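Local coordinates for reducing-end xylose-releasing exo-oligoxylanase Rex8A (Paenibacillus barcinonensis, PDB 6SUD), which hydrolyses linear and branched xylooligosaccharides from their reducing ends, releasing xylose in the breakdown of xylan, at residues Thr46-Pro51 and Lys357-Asp362; Gly57-Thr62 and Asp89-Tyr94. The protein carries 1 engineered substitution. One frame throughout, in Å; residues are numbered along the deposited sequence.

Contact 1: Thr46-Pro51 and Lys357-Asp362; sequences TRIYYP and KRRYYD. With XYP (beta-D-xylopyranose), chain J.
Thr46 turns its side chain away from Lys357-Asp362, OG1 bonding to Asp43, and meets the other segment through its backbone. Its N stands 3.7 Å above the guanidinium plane of Arg359, toward the rim, while its O lies 3.4 Å from Arg359 CD. Arg359 grips the carbonyl of Arg47 side-on with two nitrogens: NE gives a 2.9 Å bond to Arg47 O, and NH2 one of 2.8 Å to the same oxygen. The oxygen lies in the guanidinium plane, but the two donors see it differently, NH2 nearly along the C=O axis and NE from above the carbonyl plane. Arg359 sets out in the crowded position, CG between N and C (chi1 61°), runs extended to NE and then turns its flat head across the chain (chi4 -84°). NH1 bonds back to Gly356 O, so all three nitrogens of the guanidinium have backbone carbonyl partners. The Arg47 side chain points elsewhere, its NE bonding to Tyr49 O. Ile48 slides past Arg359 in the opposite direction, and its CG2 comes to 4.0 Å from Tyr360 CA. Tyr50 meets Arg359 tip to tip, its OH near the guanidinium plane and 3.3 Å from Arg359 NH2. An alanine at Arg359 would remove both bonds to Arg47 O and would probably loosen the 46-48 loop against the start of helix 359-373. That helix next presents two sugar-pocket tyrosines: Tyr360 has xylose O2 at its ring edge and its OH on Glu70, the inferred proton donor, while Tyr361 lies with one ring face against the sugar. The contact thus joins a helix lining the xylose pocket to the loop entering a beta-hairpin, in the (alpha/alpha)6 barrel fold characteristic of glycoside hydrolase family 8.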
ATOM      1  N   THR A  46      11.410 -12.048  13.560  1.00 19.25           N
ATOM      2  CA  THR A  46      10.001 -11.881  13.127  1.00 18.12           C
ATOM      3  C   THR A  46       9.619 -10.397  13.104  1.00 17.26           C
ATOM      4  O   THR A  46       9.010  -9.974  12.112  1.00 17.17           O
ATOM      5  CB  THR A  46       9.036 -12.604  14.067  1.00 18.76           C
ATOM      6  OG1 THR A  46       9.447 -13.966  14.232  1.00 20.21           O
ATOM      7  CG2 THR A  46       7.608 -12.545  13.568  1.00 19.34           C
ATOM      8  N   ARG A  47       9.923  -9.649  14.163  1.00 16.94           N
ATOM      9  CA  ARG A  47       9.419  -8.251  14.292  1.00 16.53           C
ATOM     10  C   ARG A  47      10.016  -7.372  13.199  1.00 15.53           C
ATOM     11  O   ARG A  47      11.135  -7.645  12.743  1.00 15.64           O
ATOM     12  CB  ARG A  47       9.765  -7.589  15.626  1.00 17.47           C
ATOM     13  CG  ARG A  47      11.206  -7.112  15.731  1.00 18.33           C
ATOM     14  CD  ARG A  47      11.535  -6.808  17.168  1.00 19.85           C
ATOM     15  NE  ARG A  47      10.779  -5.655  17.618  1.00 20.74           N
ATOM     16  CZ  ARG A  47      10.522  -5.346  18.881  1.00 21.34           C
ATOM     17  NH1 ARG A  47       9.819  -4.263  19.156  1.00 20.77           N
ATOM     18  NH2 ARG A  47      10.942  -6.117  19.868  1.00 21.61           N
ATOM     19  N   ILE A  48       9.289  -6.328  12.817  1.00 13.66           N
ATOM     20  CA  ILE A  48       9.796  -5.313  11.851  1.00 12.77           C
ATOM     21  C   ILE A  48       9.689  -3.914  12.460  1.00 12.52           C
ATOM     22  O   ILE A  48      10.152  -2.976  11.794  1.00 13.62           O
ATOM     23  CB  ILE A  48       9.058  -5.425  10.507  1.00 12.50           C
ATOM     24  CG1 ILE A  48       7.562  -5.158  10.653  1.00 12.36           C
ATOM     25  CG2 ILE A  48       9.343  -6.773   9.860  1.00 12.66           C
ATOM     26  CD1 ILE A  48       6.806  -5.143   9.345  1.00 12.49           C
ATOM     27  N   TYR A  49       9.164  -3.798  13.679  1.00 11.48           N
ATOM     28  CA  TYR A  49       8.973  -2.515  14.402  1.00 11.63           C
ATOM     29  C   TYR A  49       9.950  -2.417  15.577  1.00 11.88           C
ATOM     30  O   TYR A  49      10.148  -3.414  16.292  1.00 11.99           O
ATOM     31  CB  TYR A  49       7.530  -2.365  14.871  1.00 11.07           C
ATOM     32  CG  TYR A  49       7.310  -1.197  15.803  1.00 11.69           C
ATOM     33  CD1 TYR A  49       7.261   0.106  15.335  1.00 12.25           C
ATOM     34  CD2 TYR A  49       7.158  -1.400  17.166  1.00 11.99           C
ATOM     35  CE1 TYR A  49       7.036   1.173  16.191  1.00 12.46           C
ATOM     36  CE2 TYR A  49       6.949  -0.344  18.032  1.00 12.42           C
ATOM     37  CZ  TYR A  49       6.891   0.948  17.550  1.00 12.71           C
ATOM     38  OH  TYR A  49       6.684   1.969  18.437  1.00 12.67           O
ATOM     39  N   TYR A  50      10.541  -1.231  15.747  1.00 12.69           N
ATOM     40  CA  TYR A  50      11.595  -0.933  16.753  1.00 13.19           C
ATOM     41  C   TYR A  50      11.344   0.427  17.390  1.00 13.89           C
ATOM     42  O   TYR A  50      11.431   1.458  16.713  1.00 12.89           O
ATOM     43  CB  TYR A  50      12.979  -0.994  16.112  1.00 13.77           C
ATOM     44  CG  TYR A  50      13.298  -2.357  15.560  1.00 13.72           C
ATOM     45  CD1 TYR A  50      12.899  -2.711  14.279  1.00 13.89           C
ATOM     46  CD2 TYR A  50      13.898  -3.330  16.344  1.00 14.52           C
ATOM     47  CE1 TYR A  50      13.143  -3.973  13.768  1.00 13.82           C
ATOM     48  CE2 TYR A  50      14.165  -4.594  15.841  1.00 14.45           C
ATOM     49  CZ  TYR A  50      13.793  -4.911  14.546  1.00 14.02           C
ATOM     50  OH  TYR A  50      14.035  -6.149  14.032  1.00 14.03           O
ATOM     51  N   PRO A  51      11.044   0.455  18.712  1.00 14.26           N
ATOM     52  CA  PRO A  51      10.872   1.706  19.433  1.00 16.07           C
ATOM     53  C   PRO A  51      12.193   2.470  19.525  1.00 16.43           C
ATOM     54  O   PRO A  51      13.220   1.836  19.568  1.00 17.75           O
ATOM     55  CB  PRO A  51      10.430   1.337  20.861  1.00 15.80           C
ATOM     56  CG  PRO A  51      10.286  -0.164  20.881  1.00 15.85           C
ATOM     57  CD  PRO A  51      10.804  -0.723  19.569  1.00 15.12           C
ATOM     58  N   LYS A 357      16.000 -12.534   7.196  1.00 17.68           N
ATOM     59  CA  LYS A 357      16.534 -11.243   6.677  1.00 18.57           C
ATOM     60  C   LYS A 357      15.541 -10.579   5.708  1.00 18.39           C
ATOM     61  O   LYS A 357      15.461  -9.327   5.713  1.00 18.38           O
ATOM     62  CB  LYS A 357      17.909 -11.474   6.040  1.00 19.89           C
ATOM     63  CG  LYS A 357      18.423 -10.315   5.199  1.00 21.71           C
ATOM     64  CD  LYS A 357      19.912 -10.314   4.975  1.00 22.51           C
ATOM     65  CE  LYS A 357      20.414  -8.973   4.474  1.00 23.22           C
ATOM     66  NZ  LYS A 357      20.268  -7.899   5.490  1.00 23.53           N
ATOM     67  N   ARG A 358      14.783 -11.346   4.924  1.00 17.91           N
ATOM     68  CA  ARG A 358      13.976 -10.793   3.798  1.00 18.48           C
ATOM     69  C   ARG A 358      12.517 -10.542   4.200  1.00 16.13           C
ATOM     70  O   ARG A 358      11.690 -10.293   3.300  1.00 16.47           O
ATOM     71  CB  ARG A 358      14.040 -11.762   2.618  1.00 20.70           C
ATOM     72  CG  ARG A 358      15.450 -12.004   2.104  1.00 23.03           C
ATOM     73  CD  ARG A 358      16.032 -10.762   1.465  1.00 25.19           C
ATOM     74  NE  ARG A 358      17.459 -10.612   1.705  1.00 27.44           N
ATOM     75  CZ  ARG A 358      18.203  -9.602   1.261  1.00 28.01           C
ATOM     76  NH1 ARG A 358      17.664  -8.639   0.528  1.00 28.24           N
ATOM     77  NH2 ARG A 358      19.498  -9.581   1.515  1.00 28.70           N
ATOM     78  N   ARG A 359      12.210 -10.538   5.493  1.00 14.64           N
ATOM     79  CA  ARG A 359      10.818 -10.719   5.980  1.00 13.71           C
ATOM     80  C   ARG A 359       9.978  -9.453   5.831  1.00 12.43           C
ATOM     81  O   ARG A 359       8.742  -9.593   5.764  1.00 11.42           O
ATOM     82  CB  ARG A 359      10.807 -11.127   7.453  1.00 14.30           C
ATOM     83  CG  ARG A 359      11.441 -10.108   8.389  1.00 14.76           C
ATOM     84  CD  ARG A 359      11.398 -10.618   9.814  1.00 15.28           C
ATOM     85  NE  ARG A 359      11.940  -9.686  10.782  1.00 15.89           N
ATOM     86  CZ  ARG A 359      13.235  -9.554  11.079  1.00 15.93           C
ATOM     87  NH1 ARG A 359      14.151 -10.286  10.463  1.00 15.24           N
ATOM     88  NH2 ARG A 359      13.607  -8.674  11.993  1.00 16.91           N
ATOM     89  N   TYR A 360      10.606  -8.279   5.811  1.00 11.62           N
ATOM     90  CA  TYR A 360       9.908  -6.975   5.917  1.00 10.84           C
ATOM     91  C   TYR A 360       8.762  -6.898   4.901  1.00  9.68           C
ATOM     92  O   TYR A 360       7.602  -6.710   5.311  1.00  9.51           O
ATOM     93  CB  TYR A 360      10.899  -5.825   5.750  1.00 11.08           C
ATOM     94  CG  TYR A 360      10.318  -4.530   5.242  1.00 10.87           C
ATOM     95  CD1 TYR A 360       9.612  -3.681   6.075  1.00 10.90           C
ATOM     96  CD2 TYR A 360      10.511  -4.140   3.928  1.00 10.99           C
ATOM     97  CE1 TYR A 360       9.082  -2.489   5.602  1.00 10.98           C
ATOM     98  CE2 TYR A 360      10.012  -2.945   3.441  1.00 11.36           C
ATOM     99  CZ  TYR A 360       9.301  -2.112   4.286  1.00 11.18           C
ATOM    100  OH  TYR A 360       8.825  -0.931   3.792  1.00 12.21           O
ATOM    101  N   TYR A 361       9.067  -7.022   3.611  1.00  8.97           N
ATOM    102  CA  TYR A 361       8.068  -6.748   2.545  1.00  8.33           C
ATOM    103  C   TYR A 361       6.933  -7.787   2.595  1.00  7.83           C
ATOM    104  O   TYR A 361       5.726  -7.452   2.550  1.00  7.67           O
ATOM    105  CB  TYR A 361       8.751  -6.695   1.183  1.00  8.27           C
ATOM    106  CG  TYR A 361       7.842  -6.198   0.092  1.00  8.05           C
ATOM    107  CD1 TYR A 361       7.352  -4.900   0.109  1.00  8.20           C
ATOM    108  CD2 TYR A 361       7.502  -7.013  -0.968  1.00  8.11           C
ATOM    109  CE1 TYR A 361       6.515  -4.442  -0.894  1.00  8.01           C
ATOM    110  CE2 TYR A 361       6.667  -6.571  -1.978  1.00  8.08           C
ATOM    111  CZ  TYR A 361       6.172  -5.279  -1.941  1.00  8.12           C
ATOM    112  OH  TYR A 361       5.373  -4.856  -2.961  1.00  8.17           O
ATOM    113  N   ASP A 362       7.292  -9.055   2.705  1.00  7.98           N
ATOM    114  CA  ASP A 362       6.295 -10.151   2.805  1.00  8.33           C
ATOM    115  C   ASP A 362       5.319  -9.854   3.950  1.00  8.57           C
ATOM    116  O   ASP A 362       4.114 -10.033   3.784  1.00  8.14           O
ATOM    117  CB  ASP A 362       6.985 -11.490   3.067  1.00  8.50           C
ATOM    118  CG  ASP A 362       7.904 -11.933   1.944  1.00  8.60           C
ATOM    119  OD1 ASP A 362       9.083 -11.558   1.972  1.00  8.79           O
ATOM    120  OD2 ASP A 362       7.424 -12.647   1.041  1.00  9.08           O
TER
HETATM  121  O1  XYP J 508      12.564  -6.125  -1.363  1.00 18.87           O
HETATM  122  C1  XYP J 508      11.469  -5.220  -1.553  1.00 18.04           C
HETATM  123  C2  XYP J 508      11.794  -3.931  -0.801  1.00 18.05           C
HETATM  124  C3  XYP J 508      10.624  -2.998  -0.954  1.00 17.48           C
HETATM  125  C4  XYP J 508      10.404  -2.691  -2.419  1.00 18.18           C
HETATM  126  C5  XYP J 508      10.241  -3.977  -3.218  1.00 18.68           C
HETATM  127  O2  XYP J 508      12.036  -4.121   0.608  1.00 17.03           O
HETATM  128  O3  XYP J 508      10.884  -1.793  -0.233  1.00 17.78           O
HETATM  129  O4  XYP J 508       9.237  -1.865  -2.492  1.00 18.94           O
HETATM  130  O5  XYP J 508      11.314  -4.897  -2.951  1.00 18.45           O

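Contact 2: Gly57-Thr62 and Asp89-Tyr94; sequences GYMLDT and DRLWNY. With XYP (beta-D-xylopyranose), chain J.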
ATOM      1  N   GLY A  57       9.797   5.658  16.731  1.00 11.68           N
ATOM      2  CA  GLY A  57       9.870   4.246  16.332  1.00 11.41           C
ATOM      3  C   GLY A  57       9.974   4.158  14.836  1.00 11.17           C
ATOM      4  O   GLY A  57       9.584   5.128  14.177  1.00 10.13           O
ATOM      5  N   TYR A  58      10.506   3.060  14.317  1.00 11.35           N
ATOM      6  CA  TYR A  58      10.667   2.871  12.857  1.00 11.69           C
ATOM      7  C   TYR A  58      10.291   1.436  12.476  1.00 11.66           C
ATOM      8  O   TYR A  58      10.355   0.513  13.299  1.00 11.19           O
ATOM      9  CB  TYR A  58      12.073   3.273  12.402  1.00 12.23           C
ATOM     10  CG  TYR A  58      13.195   2.471  13.014  1.00 12.92           C
ATOM     11  CD1 TYR A  58      13.530   1.224  12.514  1.00 12.99           C
ATOM     12  CD2 TYR A  58      13.951   2.976  14.061  1.00 13.46           C
ATOM     13  CE1 TYR A  58      14.567   0.478  13.061  1.00 13.70           C
ATOM     14  CE2 TYR A  58      14.985   2.241  14.627  1.00 13.74           C
ATOM     15  CZ  TYR A  58      15.304   0.993  14.115  1.00 13.86           C
ATOM     16  OH  TYR A  58      16.328   0.257  14.645  1.00 14.03           O
ATOM     17  N   MET A  59       9.860   1.293  11.223  1.00 11.85           N
ATOM     18  CA  MET A  59       9.604   0.022  10.519  1.00 11.92           C
ATOM     19  C   MET A  59      10.888  -0.265   9.727  1.00 12.29           C
ATOM     20  O   MET A  59      11.279   0.618   8.947  1.00 12.06           O
ATOM     21  CB  MET A  59       8.402   0.224   9.580  1.00 12.10           C
ATOM     22  CG  MET A  59       7.107   0.580  10.292  1.00 12.17           C
ATOM     23  SD  MET A  59       6.504  -0.740  11.419  1.00 13.38           S
ATOM     24  CE  MET A  59       5.761  -1.831  10.206  1.00 12.88           C
ATOM     25  N   LEU A  60      11.568  -1.393   9.974  1.00 12.33           N
ATOM     26  CA  LEU A  60      12.885  -1.723   9.360  1.00 12.51           C
ATOM     27  C   LEU A  60      12.675  -2.533   8.081  1.00 12.32           C
ATOM     28  O   LEU A  60      12.063  -3.602   8.157  1.00 10.92           O
ATOM     29  CB  LEU A  60      13.728  -2.535  10.353  1.00 13.12           C
ATOM     30  CG  LEU A  60      15.187  -2.769   9.952  1.00 13.54           C
ATOM     31  CD1 LEU A  60      15.949  -1.463   9.769  1.00 13.74           C
ATOM     32  CD2 LEU A  60      15.894  -3.669  10.956  1.00 14.18           C
ATOM     33  N   ASP A  61      13.182  -2.051   6.946  1.00 12.00           N
ATOM     34  CA  ASP A  61      13.372  -2.935   5.770  1.00 12.32           C
ATOM     35  C   ASP A  61      14.569  -3.829   6.113  1.00 12.82           C
ATOM     36  O   ASP A  61      15.724  -3.368   5.998  1.00 12.69           O
ATOM     37  CB  ASP A  61      13.485  -2.166   4.450  1.00 11.68           C
ATOM     38  CG  ASP A  61      13.691  -3.062   3.234  1.00 12.16           C
ATOM     39  OD1 ASP A  61      14.071  -4.250   3.404  1.00 12.65           O
ATOM     40  OD2 ASP A  61      13.458  -2.577   2.114  1.00 12.11           O
ATOM     41  N   THR A  62      14.272  -5.032   6.604  1.00 13.37           N
ATOM     42  CA  THR A  62      15.270  -5.989   7.150  1.00 14.24           C
ATOM     43  C   THR A  62      16.228  -6.417   6.038  1.00 14.34           C
ATOM     44  O   THR A  62      17.416  -6.665   6.332  1.00 14.69           O
ATOM     45  CB  THR A  62      14.582  -7.214   7.760  1.00 14.42           C
ATOM     46  OG1 THR A  62      13.750  -7.805   6.764  1.00 15.26           O
ATOM     47  CG2 THR A  62      13.724  -6.879   8.955  1.00 14.76           C
ATOM     48  N   ASP A  89       1.801   7.211  16.658  1.00  9.56           N
ATOM     49  CA  ASP A  89       2.415   8.493  17.082  1.00  9.42           C
ATOM     50  C   ASP A  89       3.943   8.370  17.084  1.00  9.24           C
ATOM     51  O   ASP A  89       4.615   9.336  16.681  1.00  9.68           O
ATOM     52  CB  ASP A  89       1.837   8.928  18.430  1.00  9.59           C
ATOM     53  CG  ASP A  89       0.458   9.567  18.308  1.00  9.51           C
ATOM     54  OD1 ASP A  89       0.050   9.875  17.175  1.00  9.82           O
ATOM     55  OD2 ASP A  89      -0.213   9.731  19.343  1.00  9.72           O
ATOM     56  N   ARG A  90       4.496   7.247  17.557  1.00  9.58           N
ATOM     57  CA  ARG A  90       5.962   7.008  17.512  1.00  9.16           C
ATOM     58  C   ARG A  90       6.461   6.975  16.060  1.00  8.79           C
ATOM     59  O   ARG A  90       7.492   7.629  15.778  1.00  8.13           O
ATOM     60  CB  ARG A  90       6.345   5.704  18.210  1.00  9.48           C
ATOM     61  CG  ARG A  90       6.406   5.782  19.733  1.00  9.88           C
ATOM     62  CD  ARG A  90       6.837   4.429  20.274  1.00 10.32           C
ATOM     63  NE  ARG A  90       7.091   4.430  21.721  1.00 10.87           N
ATOM     64  CZ  ARG A  90       8.241   4.736  22.307  1.00 11.43           C
ATOM     65  NH1 ARG A  90       9.294   5.097  21.590  1.00 11.68           N
ATOM     66  NH2 ARG A  90       8.328   4.689  23.632  1.00 11.55           N
ATOM     67  N   LEU A  91       5.781   6.246  15.174  1.00  8.44           N
ATOM     68  CA  LEU A  91       6.185   6.160  13.742  1.00  8.23           C
ATOM     69  C   LEU A  91       6.066   7.539  13.085  1.00  7.78           C
ATOM     70  O   LEU A  91       7.012   7.964  12.417  1.00  6.84           O
ATOM     71  CB  LEU A  91       5.299   5.151  13.005  1.00  8.47           C
ATOM     72  CG  LEU A  91       5.571   3.690  13.363  1.00  8.69           C
ATOM     73  CD1 LEU A  91       4.472   2.777  12.860  1.00  8.89           C
ATOM     74  CD2 LEU A  91       6.924   3.260  12.840  1.00  9.20           C
ATOM     75  N   TRP A  92       4.943   8.217  13.287  1.00  7.83           N
ATOM     76  CA  TRP A  92       4.711   9.550  12.670  1.00  8.05           C
ATOM     77  C   TRP A  92       5.795  10.528  13.138  1.00  8.44           C
ATOM     78  O   TRP A  92       6.334  11.295  12.296  1.00  8.00           O
ATOM     79  CB  TRP A  92       3.302  10.076  12.947  1.00  7.97           C
ATOM     80  CG  TRP A  92       3.096  11.474  12.447  1.00  8.07           C
ATOM     81  CD1 TRP A  92       2.680  12.550  13.174  1.00  8.14           C
ATOM     82  CD2 TRP A  92       3.365  11.970  11.122  1.00  7.96           C
ATOM     83  NE1 TRP A  92       2.634  13.670  12.388  1.00  8.22           N
ATOM     84  CE2 TRP A  92       3.061  13.352  11.127  1.00  8.19           C
ATOM     85  CE3 TRP A  92       3.834  11.388   9.933  1.00  8.08           C
ATOM     86  CZ2 TRP A  92       3.194  14.154   9.993  1.00  8.36           C
ATOM     87  CZ3 TRP A  92       3.970  12.178   8.814  1.00  8.21           C
ATOM     88  CH2 TRP A  92       3.654  13.543   8.848  1.00  8.17           C
ATOM     89  N   ASN A  93       6.110  10.518  14.430  1.00  8.80           N
ATOM     90  CA  ASN A  93       7.102  11.450  15.017  1.00  9.27           C
ATOM     91  C   ASN A  93       8.458  11.212  14.352  1.00  9.32           C
ATOM     92  O   ASN A  93       9.117  12.211  13.988  1.00  8.90           O
ATOM     93  CB  ASN A  93       7.158  11.340  16.540  1.00  9.67           C
ATOM     94  CG  ASN A  93       7.853  12.527  17.164  1.00 10.22           C
ATOM     95  OD1 ASN A  93       7.947  13.602  16.556  1.00 11.43           O
ATOM     96  ND2 ASN A  93       8.330  12.346  18.380  1.00 10.45           N
ATOM     97  N   TYR A  94       8.861   9.942  14.191  1.00  9.24           N
ATOM     98  CA  TYR A  94      10.095   9.561  13.458  1.00  9.60           C
ATOM     99  C   TYR A  94      10.063  10.154  12.034  1.00  9.29           C
ATOM    100  O   TYR A  94      11.030  10.842  11.670  1.00  9.45           O
ATOM    101  CB  TYR A  94      10.290   8.042  13.490  1.00  9.62           C
ATOM    102  CG  TYR A  94      11.571   7.556  12.865  1.00 10.38           C
ATOM    103  CD1 TYR A  94      11.733   7.507  11.488  1.00 10.48           C
ATOM    104  CD2 TYR A  94      12.632   7.139  13.653  1.00 10.59           C
ATOM    105  CE1 TYR A  94      12.914   7.057  10.918  1.00 11.15           C
ATOM    106  CE2 TYR A  94      13.814   6.673  13.100  1.00 10.93           C
ATOM    107  CZ  TYR A  94      13.956   6.631  11.725  1.00 11.20           C
ATOM    108  OH  TYR A  94      15.132   6.182  11.194  1.00 12.05           O
TER
HETATM  109  O1  XYP J 508      12.564  -6.125  -1.363  1.00 18.87           O
HETATM  110  C1  XYP J 508      11.469  -5.220  -1.553  1.00 18.04           C
HETATM  111  C2  XYP J 508      11.794  -3.931  -0.801  1.00 18.05           C
HETATM  112  C3  XYP J 508      10.624  -2.998  -0.954  1.00 17.48           C
HETATM  113  C4  XYP J 508      10.404  -2.691  -2.419  1.00 18.18           C
HETATM  114  C5  XYP J 508      10.241  -3.977  -3.218  1.00 18.68           C
HETATM  115  O2  XYP J 508      12.036  -4.121   0.608  1.00 17.03           O
HETATM  116  O3  XYP J 508      10.884  -1.793  -0.233  1.00 17.78           O
HETATM  117  O4  XYP J 508       9.237  -1.865  -2.492  1.00 18.94           O
HETATM  118  O5  XYP J 508      11.314  -4.897  -2.951  1.00 18.45           O
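Gly57 runs its backbone directly against the helix, 4.9 Å from CA to the CA of Leu91. Its carbonyl oxygen is buried with no hydrogen-bond partner in the model; Tyr94 CB presses on Gly57 O at 3.1 Å, and the CA-H of Leu91 points at the same oxygen almost in line (166° at H). A side chain at Gly57 would start close to Arg90 CB, so the bare backbone lets strand and helix come this near. Next, Tyr58 sets CB over the centre of the Tyr94 ring, 3.9 Å from the centroid and 11° off the normal, a CH-pi contact. Its own ring crosses that of Tyr94 obliquely, planes 52° apart, with Tyr58 CD2 3.8 Å from Tyr94 CE2. Met59, bent along its chain, brings CG to 3.7 Å from Leu91 CD2, the methyl that also reaches toward Gly57 O. Strand 56-59 is the second arm of a beta-hairpin with strand 49-52, and it lies nearly perpendicular across helix 85-99 of the (alpha/alpha)6 barrel. Second-shell bonds set the helix residues: Tyr94 OH goes to Pro116 O, while Arg90 NH1 donates to Lys56 O and Gly53 O, and Asn93 ND2 to Asp55 O, tying the helix to the hairpin turn and the first residue of the strand. Met72 of helix 69-81 packs on Tyr58, Leu91 and Tyr94. Beyond the strand, Asp61 accepts a 2.6 Å hydrogen bond at OD2 from xylose O2; Arg68 and Asn64 hold that same oxygen, and the arginine's charge probably keeps the carboxylate ionised.

Both contacts are buried, and each draws on one side of the same hairpin: 46-51 meets helix 359-373 mainly through the loop that enters strand 49-52, whereas 57-62 lays strand 56-59 itself on helix 85-99. Contact 2 is nested within the chain closed by contact 1. Their chemistry differs: contact 1 rests chiefly on an arginine gripping a loop carbonyl, contact 2 on apolar and aromatic packing around a glycine. Backbone pairing between Ile48 and Leu60 joins the two, and Lys357 O with Thr62 OG1 is a second tie. Both contacts also reach one xylose, contact 1 through tyrosine rings and contact 2 through the carboxylate of Asp61.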